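Local coordinates for Gp39 (Escherichia phage N15, PDB 6ON0), which binds operator DNA as the Cro repressor of the phage, a small helical protein that reads its site through a helix-turn-helix, at a contact of chain A with DNA. Sequence-based numbering; all coordinates share one arbitrary frame.

A contact of chain A with DNA. Residues 21-22, 26, 30, 37, 40. With nucleotides of chain B.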
loop_
_atom_site.group_PDB
_atom_site.type_symbol
_atom_site.label_atom_id
_atom_site.label_comp_id
_atom_site.label_asym_id
_atom_site.label_seq_id
_atom_site.Cartn_x
_atom_site.Cartn_y
_atom_site.Cartn_z
ATOM N N GLY A 21 9.142 -1.336 8.472
ATOM C CA GLY A 21 9.742 -2.601 8.024
ATOM C C GLY A 21 10.807 -2.400 6.967
ATOM O O GLY A 21 10.857 -3.211 6.000
ATOM N N VAL A 22 11.600 -1.325 7.075
ATOM C CA VAL A 22 12.742 -1.080 6.151
ATOM C C VAL A 22 13.994 -0.790 6.985
ATOM O O VAL A 22 13.952 -0.626 8.223
ATOM C CB VAL A 22 12.456 0.051 5.155
ATOM C CG1 VAL A 22 11.211 -0.253 4.303
ATOM C CG2 VAL A 22 12.326 1.384 5.848
ATOM N N ALA A 26 16.918 3.292 3.740
ATOM C CA ALA A 26 15.743 3.525 2.868
ATOM C C ALA A 26 15.099 4.848 3.297
ATOM O O ALA A 26 14.764 5.708 2.459
ATOM C CB ALA A 26 14.822 2.367 3.020
ATOM N N TRP A 30 14.463 8.483 1.182
ATOM C CA TRP A 30 13.162 9.169 1.039
ATOM C C TRP A 30 13.355 10.626 1.485
ATOM O O TRP A 30 12.866 11.525 0.783
ATOM C CB TRP A 30 12.069 8.477 1.875
ATOM C CG TRP A 30 11.898 7.026 1.552
ATOM C CD1 TRP A 30 12.309 6.364 0.420
ATOM C CD2 TRP A 30 11.298 6.058 2.417
ATOM N NE1 TRP A 30 12.013 5.031 0.546
ATOM C CE2 TRP A 30 11.404 4.808 1.759
ATOM C CE3 TRP A 30 10.698 6.121 3.686
ATOM C CZ2 TRP A 30 10.883 3.635 2.325
ATOM C CZ3 TRP A 30 10.247 4.947 4.274
ATOM C CH2 TRP A 30 10.298 3.734 3.583
ATOM N N PRO A 37 8.309 6.638 -2.113
ATOM C CA PRO A 37 7.777 5.983 -3.306
ATOM C C PRO A 37 6.312 5.594 -3.132
ATOM O O PRO A 37 5.855 5.359 -2.017
ATOM C CB PRO A 37 8.648 4.739 -3.481
ATOM C CG PRO A 37 9.935 5.131 -2.819
ATOM C CD PRO A 37 9.512 5.949 -1.612
ATOM N N ARG A 40 5.019 2.273 -1.418
ATOM C CA ARG A 40 5.528 2.408 -0.027
ATOM C C ARG A 40 4.569 3.285 0.777
ATOM O O ARG A 40 4.257 2.887 1.927
ATOM C CB ARG A 40 6.967 2.920 -0.016
ATOM C CG ARG A 40 7.550 3.027 1.380
ATOM C CD ARG A 40 7.698 1.661 2.030
ATOM N NE ARG A 40 8.524 0.704 1.294
ATOM C CZ ARG A 40 8.726 -0.559 1.649
ATOM N NH1 ARG A 40 8.124 -1.051 2.725
ATOM N NH2 ARG A 40 9.542 -1.305 0.937
ATOM P P DC B 12 11.410 1.573 -1.104
ATOM O OP1 DC B 12 9.962 1.920 -1.043
ATOM O OP2 DC B 12 12.376 2.663 -0.983
ATOM O "O5'" DC B 12 11.727 0.461 -0.008
ATOM C "C5'" DC B 12 13.056 0.231 0.419
ATOM C "C4'" DC B 12 13.567 -1.097 -0.087
ATOM O "O4'" DC B 12 14.013 -0.978 -1.466
ATOM C "C3'" DC B 12 14.781 -1.591 0.694
ATOM O "O3'" DC B 12 14.321 -2.379 1.793
ATOM C "C2'" DC B 12 15.559 -2.399 -0.311
ATOM C "C1'" DC B 12 15.231 -1.695 -1.640
ATOM N N1 DC B 12 16.216 -0.780 -2.226
ATOM C C2 DC B 12 17.342 -1.351 -2.772
ATOM O O2 DC B 12 17.467 -2.575 -2.698
ATOM N N3 DC B 12 18.231 -0.581 -3.434
ATOM C C4 DC B 12 18.022 0.735 -3.539
ATOM N N4 DC B 12 18.895 1.454 -4.256
ATOM C C5 DC B 12 16.863 1.353 -2.995
ATOM C C6 DC B 12 16.008 0.566 -2.319
ATOM P P DT B 13 15.168 -2.401 3.146
ATOM O OP1 DT B 13 14.357 -3.176 4.127
ATOM O OP2 DT B 13 15.623 -1.008 3.478
ATOM O "O5'" DT B 13 16.476 -3.165 2.716
ATOM C "C5'" DT B 13 16.448 -4.566 2.366
ATOM C "C4'" DT B 13 17.847 -5.054 2.061
ATOM O "O4'" DT B 13 18.450 -4.263 1.006
ATOM C "C3'" DT B 13 18.806 -4.952 3.239
ATOM O "O3'" DT B 13 19.646 -6.108 3.229
ATOM C "C2'" DT B 13 19.563 -3.666 2.947
ATOM C "C1'" DT B 13 19.661 -3.659 1.454
ATOM N N1 DT B 13 19.764 -2.332 0.824
ATOM C C2 DT B 13 20.787 -2.076 -0.061
ATOM O O2 DT B 13 21.652 -2.887 -0.334
ATOM N N3 DT B 13 20.717 -0.851 -0.678
ATOM C C4 DT B 13 19.831 0.169 -0.405
ATOM O O4 DT B 13 19.901 1.230 -1.038
ATOM C C5 DT B 13 18.806 -0.154 0.557
ATOM C C7 DT B 13 17.826 0.900 0.957
ATOM C C6 DT B 13 18.811 -1.378 1.103
HETATM O O HOH W 1 11.953 -4.213 3.479
#
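Gly21, with phi and psi of 81° and 37°, turns the chain between helices 13-20 and 24-33 of the helix-turn-helix and leads into extended Val22, and the carbonyl O of Gly21 is linked to the DT13 phosphate oxygen OP1 through water 1, which lies 2.9 Å from Gly21 O. The DC12 phosphate illustrates how backbone contacts seat such a motif on its operator: Trp30 and Arg40 hold it from separate helices. Trp30, on the recognition helix 24-33, offers its indole N-H edge-on: Trp30 NE1 donates to DC12 OP2 over 2.8 Å, and the oxygen lies almost exactly in the ring plane. The carbonyl O of Ala26, one turn earlier, lies over one indole face toward its rim. Arg40, from helix 38-47, grips the same phosphate side-on. Arg40 NE gives DC12 OP1 a nearly straight hydrogen bond of 3.0 Å in the guanidinium plane, which is also a salt bridge, while NH2 donates to the ester oxygen O5' at a more bent angle, tilted from that plane. With CG anti to the backbone N (chi1 -178°) and bends at chi2 and chi3, the chain curls past the phosphate, and Arg40 CB lies 3.3 Å from DC12 OP1. Val22 CG1 packs over a guanidinium face near its rim. Alongside the backbone linking the two nucleotides, Ala26 CB lies 3.5 Å from DT13 OP2 and also touches the DC12 sugar carbon C5', and Ala26 CA meets the DT13 thymine methyl C7, on the major-groove side, at 3.9 Å.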